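Local coordinates for ABC transporter, ATP binding protein (Sulfolobus solfataricus, PDB 1OXX) that hydrolyses ATP to power glucose uptake, as the ATP-binding subunit of an ABC transporter in the cell membrane, at residues A[1-13]-A[51-65]. The protein carries 1 engineered substitution. Residues are numbered along the deposited sequence; the frame is centred on the assembly and turned at random. Where two conformers were deposited one is given.
Sequences MVRIIVKNVSKVF and IAGLDVPSTGELYFD
Ile5 and Lys7 pair with Tyr63 and Glu61 through two-way backbone hydrogen bonds, strands 4-7 and 61-64 running antiparallel (172°) with axes 4.8 Å apart; a bulge then shifts the register by one, and Ser10 pairs with Thr59. Gly60 packs against the kink, its CA 3.2 Å from Asn8 O. On the buried face, Ile4 and Phe64 lie side by side, and Ile4 CD1 sits over the ring centre, 3.5 Å from the centroid, a CH-pi contact in one of two deposited conformers. Leu62 CD1 touches both Ile4 CG2 and Val6 CG2, while Ile51 CD1, from the end of helix 41-52, reaches Val6 CG2 at 4.1 Å. On the other face Ile5 CB packs on Tyr63 CB and its CG2 on CD1, while Ile5 O lies in plane at the ring edge. At one end Asp65 N donates to Arg3 O, and its OD1, in place of a backbone carbonyl, takes the Arg3 N-H in a nearly straight bond (2.9 Å, 176°); a water links OD2 to Met1 O. At the far end the Lys11 chain starts with CG anti to the backbone N (chi1 -179°) and bends at chi2, carrying NZ to Asp55 OD1 (salt bridge, 3.0 Å) and to Val56 O, 3.1 Å away in the carbonyl plane. Val56 N also donates to that OD1, from the same face of the carboxylate as NZ, fixing the carboxylate at the turn. Ser58 OG accepts from Val12 N (3.0 Å). Strands 4-13 and 61-64 are interior in the antiparallel beta subdomain of the ABC-ATPase, flanked by 18-28 and 67-71 respectively. Beneath the buried face, Ile51 and Phe64 meet strand 161-165 of the nucleotide-binding core, and Lys11 and Phe13 rest on Thr46, an inferred ATP-binding residue of helix 41-52.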
ATOM      1  N   MET A   1     -19.605  -7.165  -1.900  1.00 13.04           N
ATOM      2  CA  MET A   1     -20.927  -7.507  -1.306  1.00 12.37           C
ATOM      3  C   MET A   1     -21.540  -6.343  -0.537  1.00 11.27           C
ATOM      4  O   MET A   1     -22.711  -6.393  -0.155  1.00 13.89           O
ATOM      5  CB  MET A   1     -20.782  -8.714  -0.387  1.00 14.30           C
ATOM      6  CG  MET A   1     -20.484  -9.987  -1.123  1.00 13.34           C
ATOM      7  SD  MET A   1     -20.014 -11.307  -0.009  0.50  9.77           S
ATOM      8  CE  MET A   1     -21.446 -11.460   0.945  1.00 14.94           C
ATOM      9  N   VAL A   2     -20.733  -5.333  -0.229  1.00  7.31           N
ATOM     10  CA  VAL A   2     -21.262  -4.118   0.371  1.00  9.18           C
ATOM     11  C   VAL A   2     -20.617  -2.868  -0.206  1.00  8.16           C
ATOM     12  O   VAL A   2     -19.430  -2.847  -0.478  1.00  7.43           O
ATOM     13  CB  VAL A   2     -21.027  -4.149   1.881  1.00  5.77           C
ATOM     14  CG1 VAL A   2     -19.526  -4.251   2.179  1.00  9.07           C
ATOM     15  CG2 VAL A   2     -21.661  -2.963   2.579  1.00  7.98           C
ATOM     16  N   ARG A   3     -21.418  -1.831  -0.408  1.00  3.92           N
ATOM     17  CA  ARG A   3     -20.928  -0.542  -0.862  1.00  4.54           C
ATOM     18  C   ARG A   3     -20.569   0.293   0.355  1.00  6.67           C
ATOM     19  O   ARG A   3     -21.325   0.335   1.312  1.00  7.60           O
ATOM     20  CB  ARG A   3     -22.042   0.212  -1.581  1.00  9.49           C
ATOM     21  CG  ARG A   3     -22.328  -0.144  -3.002  1.00 23.51           C
ATOM     22  CD  ARG A   3     -23.143   0.956  -3.710  1.00 22.43           C
ATOM     23  NE  ARG A   3     -22.305   1.909  -4.440  1.00 22.87           N
ATOM     24  CZ  ARG A   3     -22.346   3.236  -4.313  1.00 21.93           C
ATOM     25  NH1 ARG A   3     -23.175   3.815  -3.452  1.00 29.23           N
ATOM     26  NH2 ARG A   3     -21.545   3.994  -5.050  1.00 36.23           N
ATOM     27  N   ILE A   4     -19.445   0.999   0.318  1.00  4.81           N
ATOM     28  CA  ILE A   4     -19.059   1.847   1.427  1.00  6.08           C
ATOM     29  C   ILE A   4     -19.006   3.294   0.972  1.00  6.81           C
ATOM     30  O   ILE A   4     -18.238   3.637   0.048  1.00 10.06           O
ATOM     31  CB  ILE A   4     -17.699   1.442   1.986  1.00  7.16           C
ATOM     32  CG1 ILE A   4     -17.654  -0.063   2.292  0.50 11.89           C
ATOM     33  CG2 ILE A   4     -17.375   2.258   3.238  0.50 10.54           C
ATOM     34  CD1 ILE A   4     -18.655  -0.531   3.317  0.50 14.39           C
ATOM     35  N   ILE A   5     -19.795   4.149   1.609  1.00  6.20           N
ATOM     36  CA  ILE A   5     -19.788   5.577   1.321  1.00  5.41           C
ATOM     37  C   ILE A   5     -19.154   6.278   2.500  1.00  3.12           C
ATOM     38  O   ILE A   5     -19.684   6.233   3.607  1.00  3.87           O
ATOM     39  CB  ILE A   5     -21.197   6.177   1.094  1.00  7.15           C
ATOM     40  CG1 ILE A   5     -21.826   5.619  -0.176  1.00 17.61           C
ATOM     41  CG2 ILE A   5     -21.105   7.695   1.014  1.00 12.05           C
ATOM     42  CD1 ILE A   5     -23.191   6.222  -0.473  1.00 16.94           C
ATOM     43  N   VAL A   6     -18.011   6.912   2.243  1.00  4.15           N
ATOM     44  CA  VAL A   6     -17.275   7.710   3.203  1.00  2.92           C
ATOM     45  C   VAL A   6     -17.583   9.156   2.824  1.00  4.47           C
ATOM     46  O   VAL A   6     -17.148   9.596   1.771  1.00  5.26           O
ATOM     47  CB  VAL A   6     -15.773   7.423   3.098  1.00  4.22           C
ATOM     48  CG1 VAL A   6     -14.983   8.243   4.111  1.00  7.75           C
ATOM     49  CG2 VAL A   6     -15.501   5.947   3.302  1.00  6.83           C
ATOM     50  N   LYS A   7     -18.349   9.860   3.649  1.00  5.42           N
ATOM     51  CA  LYS A   7     -18.820  11.215   3.333  1.00  4.70           C
ATOM     52  C   LYS A   7     -18.269  12.282   4.278  1.00  3.75           C
ATOM     53  O   LYS A   7     -18.604  12.313   5.468  1.00  6.35           O
ATOM     54  CB  LYS A   7     -20.348  11.243   3.370  1.00 10.12           C
ATOM     55  CG  LYS A   7     -20.940  12.533   2.834  1.00 14.99           C
ATOM     56  CD  LYS A   7     -20.795  12.604   1.337  1.00 15.84           C
ATOM     57  CE  LYS A   7     -21.192  13.983   0.801  1.00 26.18           C
ATOM     58  NZ  LYS A   7     -21.225  14.011  -0.694  1.00 24.71           N
ATOM     59  N   ASN A   8     -17.390  13.134   3.746  1.00  5.92           N
ATOM     60  CA  ASN A   8     -16.751  14.196   4.517  1.00  6.43           C
ATOM     61  C   ASN A   8     -16.225  13.741   5.865  1.00  8.37           C
ATOM     62  O   ASN A   8     -16.429  14.406   6.881  1.00 11.33           O
ATOM     63  CB  ASN A   8     -17.727  15.360   4.722  1.00 10.55           C
ATOM     64  CG  ASN A   8     -18.211  15.942   3.429  1.00 13.83           C
ATOM     65  OD1 ASN A   8     -19.409  16.138   3.238  1.00 18.68           O
ATOM     66  ND2 ASN A   8     -17.283  16.237   2.535  1.00 16.32           N
ATOM     67  N   VAL A   9     -15.539  12.613   5.886  1.00  6.08           N
ATOM     68  CA  VAL A   9     -15.078  12.083   7.156  1.00  6.95           C
ATOM     69  C   VAL A   9     -13.804  12.743   7.660  1.00  6.84           C
ATOM     70  O   VAL A   9     -12.776  12.754   6.982  1.00  9.40           O
ATOM     71  CB  VAL A   9     -14.872  10.606   7.069  1.00  4.87           C
ATOM     72  CG1 VAL A   9     -14.026  10.103   8.223  1.00 10.52           C
ATOM     73  CG2 VAL A   9     -16.261   9.909   7.011  1.00 10.52           C
ATOM     74  N   SER A  10     -13.895  13.305   8.865  1.00  8.42           N
ATOM     75  CA  SER A  10     -12.744  13.877   9.534  1.00  6.14           C
ATOM     76  C   SER A  10     -12.591  13.217  10.896  1.00  8.85           C
ATOM     77  O   SER A  10     -13.552  12.707  11.466  1.00 11.21           O
ATOM     78  CB  SER A  10     -12.930  15.374   9.708  1.00 10.32           C
ATOM     79  OG  SER A  10     -12.966  16.031   8.458  1.00 12.11           O
ATOM     80  N   LYS A  11     -11.369  13.211  11.408  1.00  6.12           N
ATOM     81  CA  LYS A  11     -11.084  12.632  12.709  1.00  5.88           C
ATOM     82  C   LYS A  11      -9.981  13.472  13.345  1.00  6.47           C
ATOM     83  O   LYS A  11      -8.922  13.675  12.748  1.00  6.70           O
ATOM     84  CB  LYS A  11     -10.625  11.175  12.600  1.00  7.72           C
ATOM     85  CG  LYS A  11     -10.352  10.533  13.943  1.00 10.62           C
ATOM     86  CD  LYS A  11     -11.589  10.491  14.805  1.00 12.57           C
ATOM     87  CE  LYS A  11     -11.312   9.839  16.139  1.00 17.99           C
ATOM     88  NZ  LYS A  11     -12.547   9.802  16.955  1.00 16.17           N
ATOM     89  N   VAL A  12     -10.264  13.988  14.537  1.00  8.88           N
ATOM     90  CA  VAL A  12      -9.296  14.761  15.284  1.00  5.89           C
ATOM     91  C   VAL A  12      -8.982  14.078  16.602  1.00  7.23           C
ATOM     92  O   VAL A  12      -9.778  13.286  17.123  1.00  9.90           O
ATOM     93  CB  VAL A  12      -9.790  16.198  15.562  1.00  8.14           C
ATOM     94  CG1 VAL A  12     -10.225  16.868  14.282  1.00  9.35           C
ATOM     95  CG2 VAL A  12     -10.902  16.198  16.587  1.00  7.69           C
ATOM     96  N   PHE A  13      -7.789  14.360  17.104  1.00  5.69           N
ATOM     97  CA  PHE A  13      -7.354  13.920  18.418  1.00  7.24           C
ATOM     98  C   PHE A  13      -6.834  15.150  19.163  1.00  5.67           C
ATOM     99  O   PHE A  13      -6.733  16.237  18.585  1.00  5.36           O
ATOM    100  CB  PHE A  13      -6.254  12.867  18.298  1.00  7.34           C
ATOM    101  CG  PHE A  13      -6.715  11.573  17.687  1.00 10.50           C
ATOM    102  CD1 PHE A  13      -6.337  11.227  16.402  1.00  9.51           C
ATOM    103  CD2 PHE A  13      -7.529  10.710  18.394  1.00 13.57           C
ATOM    104  CE1 PHE A  13      -6.760  10.031  15.832  1.00 10.81           C
ATOM    105  CE2 PHE A  13      -7.954   9.518  17.828  1.00 16.58           C
ATOM    106  CZ  PHE A  13      -7.567   9.180  16.553  1.00 13.50           C
ATOM    107  N   ILE A  51     -13.698   2.517   9.512  1.00  4.52           N
ATOM    108  CA  ILE A  51     -14.460   1.572   8.683  1.00  4.91           C
ATOM    109  C   ILE A  51     -14.885   0.350   9.514  1.00  4.90           C
ATOM    110  O   ILE A  51     -15.989  -0.152   9.336  1.00  6.00           O
ATOM    111  CB  ILE A  51     -13.654   1.130   7.434  1.00  6.22           C
ATOM    112  CG1 ILE A  51     -13.167   2.332   6.626  1.00  4.85           C
ATOM    113  CG2 ILE A  51     -14.482   0.193   6.577  1.00  4.70           C
ATOM    114  CD1 ILE A  51     -14.259   3.266   6.164  1.00  6.75           C
ATOM    115  N   ALA A  52     -14.025  -0.108  10.418  1.00  6.24           N
ATOM    116  CA  ALA A  52     -14.351  -1.289  11.228  1.00  7.64           C
ATOM    117  C   ALA A  52     -15.406  -1.002  12.282  1.00  7.99           C
ATOM    118  O   ALA A  52     -16.156  -1.888  12.679  1.00  9.58           O
ATOM    119  CB  ALA A  52     -13.105  -1.837  11.887  1.00  6.68           C
ATOM    120  N   GLY A  53     -15.473   0.238  12.741  1.00  5.39           N
ATOM    121  CA  GLY A  53     -16.406   0.597  13.791  1.00  5.06           C
ATOM    122  C   GLY A  53     -15.730   0.604  15.158  1.00  7.94           C
ATOM    123  O   GLY A  53     -16.398   0.704  16.186  1.00 12.09           O
ATOM    124  N   LEU A  54     -14.406   0.502  15.168  1.00  7.08           N
ATOM    125  CA  LEU A  54     -13.619   0.563  16.408  1.00  9.73           C
ATOM    126  C   LEU A  54     -13.389   2.018  16.822  1.00 11.73           C
ATOM    127  O   LEU A  54     -12.965   2.313  17.949  1.00 12.22           O
ATOM    128  CB  LEU A  54     -12.291  -0.176  16.238  1.00  9.05           C
ATOM    129  CG  LEU A  54     -12.448  -1.681  15.991  1.00 15.32           C
ATOM    130  CD1 LEU A  54     -11.143  -2.304  15.560  1.00 16.25           C
ATOM    131  CD2 LEU A  54     -12.989  -2.360  17.246  1.00 15.77           C
ATOM    132  N   ASP A  55     -13.647   2.920  15.884  1.00  9.19           N
ATOM    133  CA  ASP A  55     -13.602   4.346  16.131  1.00  8.14           C
ATOM    134  C   ASP A  55     -14.685   4.977  15.262  1.00  9.82           C
ATOM    135  O   ASP A  55     -15.337   4.282  14.476  1.00  9.21           O
ATOM    136  CB  ASP A  55     -12.225   4.914  15.810  1.00  9.35           C
ATOM    137  CG  ASP A  55     -11.958   6.247  16.502  1.00 17.53           C
ATOM    138  OD1 ASP A  55     -12.892   6.845  17.095  1.00 14.20           O
ATOM    139  OD2 ASP A  55     -10.828   6.767  16.501  1.00 24.80           O
ATOM    140  N   VAL A  56     -14.897   6.278  15.425  1.00  8.06           N
ATOM    141  CA  VAL A  56     -15.917   6.996  14.677  1.00  5.34           C
ATOM    142  C   VAL A  56     -15.393   8.303  14.114  1.00  7.49           C
ATOM    143  O   VAL A  56     -14.437   8.865  14.647  1.00  8.39           O
ATOM    144  CB  VAL A  56     -17.134   7.320  15.565  1.00 10.79           C
ATOM    145  CG1 VAL A  56     -17.822   6.033  16.013  1.00 14.36           C
ATOM    146  CG2 VAL A  56     -16.727   8.150  16.757  1.00 10.71           C
ATOM    147  N   PRO A  57     -16.000   8.781  13.036  1.00  7.47           N
ATOM    148  CA  PRO A  57     -15.640  10.100  12.514  1.00  5.75           C
ATOM    149  C   PRO A  57     -15.943  11.155  13.566  1.00  7.17           C
ATOM    150  O   PRO A  57     -16.937  11.044  14.299  1.00  7.51           O
ATOM    151  CB  PRO A  57     -16.575  10.293  11.319  1.00  7.57           C
ATOM    152  CG  PRO A  57     -17.066   8.920  10.973  1.00  9.50           C
ATOM    153  CD  PRO A  57     -17.057   8.141  12.239  1.00  8.74           C
ATOM    154  N   SER A  58     -15.078  12.156  13.673  1.00  6.69           N
ATOM    155  CA  SER A  58     -15.362  13.322  14.527  1.00  5.93           C
ATOM    156  C   SER A  58     -16.490  14.114  13.869  1.00  7.21           C
ATOM    157  O   SER A  58     -17.449  14.531  14.535  1.00 11.53           O
ATOM    158  CB  SER A  58     -14.104  14.180  14.711  1.00  5.74           C
ATOM    159  OG  SER A  58     -13.072  13.453  15.360  1.00 11.22           O
ATOM    160  N   THR A  59     -16.359  14.321  12.565  1.00  6.88           N
ATOM    161  CA  THR A  59     -17.398  14.914  11.752  1.00  7.63           C
ATOM    162  C   THR A  59     -17.506  14.097  10.481  1.00  8.07           C
ATOM    163  O   THR A  59     -16.554  13.400  10.085  1.00  7.10           O
ATOM    164  CB  THR A  59     -17.122  16.384  11.449  1.00 10.98           C
ATOM    165  OG1 THR A  59     -15.834  16.516  10.855  1.00  9.25           O
ATOM    166  CG2 THR A  59     -17.040  17.174  12.732  1.00 14.30           C
ATOM    167  N   GLY A  60     -18.678  14.144   9.861  1.00  6.95           N
ATOM    168  CA  GLY A  60     -18.935  13.368   8.661  1.00  5.39           C
ATOM    169  C   GLY A  60     -19.693  12.077   8.932  1.00  6.89           C
ATOM    170  O   GLY A  60     -19.973  11.716  10.076  1.00  6.59           O
ATOM    171  N   GLU A  61     -19.965  11.346   7.859  1.00  6.55           N
ATOM    172  CA  GLU A  61     -20.819  10.171   7.924  1.00  6.37           C
ATOM    173  C   GLU A  61     -20.248   8.976   7.166  1.00  3.28           C
ATOM    174  O   GLU A  61     -19.543   9.144   6.175  1.00  6.11           O
ATOM    175  CB  GLU A  61     -22.184  10.532   7.337  1.00  7.35           C
ATOM    176  CG  GLU A  61     -22.857  11.711   8.043  1.00  9.56           C
ATOM    177  CD  GLU A  61     -22.427  13.073   7.512  1.00 16.48           C
ATOM    178  OE1 GLU A  61     -22.294  13.231   6.277  1.00 18.29           O
ATOM    179  OE2 GLU A  61     -22.237  13.997   8.331  1.00 22.18           O
ATOM    180  N   LEU A  62     -20.605   7.782   7.622  1.00  4.05           N
ATOM    181  CA  LEU A  62     -20.166   6.544   6.997  1.00  3.33           C
ATOM    182  C   LEU A  62     -21.368   5.642   6.788  1.00  5.78           C
ATOM    183  O   LEU A  62     -22.123   5.419   7.725  1.00  5.27           O
ATOM    184  CB  LEU A  62     -19.149   5.860   7.903  1.00  4.80           C
ATOM    185  CG  LEU A  62     -18.586   4.514   7.432  1.00  4.15           C
ATOM    186  CD1 LEU A  62     -17.783   4.694   6.166  1.00  4.60           C
ATOM    187  CD2 LEU A  62     -17.735   3.868   8.514  1.00  4.66           C
ATOM    188  N   TYR A  63     -21.549   5.157   5.563  1.00  4.91           N
ATOM    189  CA  TYR A  63     -22.670   4.292   5.211  1.00  3.56           C
ATOM    190  C   TYR A  63     -22.176   2.955   4.677  1.00  4.47           C
ATOM    191  O   TYR A  63     -21.212   2.912   3.920  1.00  4.95           O
ATOM    192  CB  TYR A  63     -23.531   4.937   4.114  1.00  6.13           C
ATOM    193  CG  TYR A  63     -24.135   6.256   4.497  1.00  8.42           C
ATOM    194  CD1 TYR A  63     -23.398   7.425   4.406  1.00  7.33           C
ATOM    195  CD2 TYR A  63     -25.442   6.340   4.953  1.00 12.75           C
ATOM    196  CE1 TYR A  63     -23.946   8.632   4.750  1.00  9.60           C
ATOM    197  CE2 TYR A  63     -25.993   7.555   5.301  1.00 12.29           C
ATOM    198  CZ  TYR A  63     -25.230   8.689   5.200  1.00 10.05           C
ATOM    199  OH  TYR A  63     -25.753   9.924   5.539  1.00 23.36           O
ATOM    200  N   PHE A  64     -22.873   1.884   5.039  1.00  5.05           N
ATOM    201  CA  PHE A  64     -22.658   0.555   4.467  1.00  5.74           C
ATOM    202  C   PHE A  64     -23.946   0.305   3.710  1.00  6.37           C
ATOM    203  O   PHE A  64     -25.010   0.238   4.316  1.00  7.26           O
ATOM    204  CB  PHE A  64     -22.452  -0.506   5.562  1.00  8.21           C
ATOM    205  CG  PHE A  64     -21.042  -0.591   6.098  1.00  4.73           C
ATOM    206  CD1 PHE A  64     -20.241   0.523   6.250  1.00  8.35           C
ATOM    207  CD2 PHE A  64     -20.526  -1.822   6.479  1.00  5.53           C
ATOM    208  CE1 PHE A  64     -18.938   0.400   6.779  1.00  6.95           C
ATOM    209  CE2 PHE A  64     -19.230  -1.933   6.971  1.00  6.86           C
ATOM    210  CZ  PHE A  64     -18.449  -0.816   7.131  1.00  6.07           C
ATOM    211  N   ASP A  65     -23.852   0.213   2.387  1.00  7.51           N
ATOM    212  CA  ASP A  65     -25.044   0.232   1.533  1.00 12.63           C
ATOM    213  C   ASP A  65     -25.771   1.555   1.872  1.00 11.17           C
ATOM    214  O   ASP A  65     -25.117   2.598   1.817  1.00 16.27           O
ATOM    215  CB  ASP A  65     -25.846  -1.046   1.689  1.00 10.32           C
ATOM    216  CG  ASP A  65     -25.143  -2.243   1.057  1.00 11.42           C
ATOM    217  OD1 ASP A  65     -24.273  -2.054   0.161  1.00 10.66           O
ATOM    218  OD2 ASP A  65     -25.403  -3.416   1.391  1.00 18.90           O
TER
HETATM  219  O   HOH W   1     -24.496  -5.640   1.900  1.00 24.95           O
HETATM  220  O   HOH W   2     -24.606   3.124  -1.394  1.00 25.07           O
HETATM  221  O   HOH W   3     -15.744  16.424   8.238  1.00 20.44           O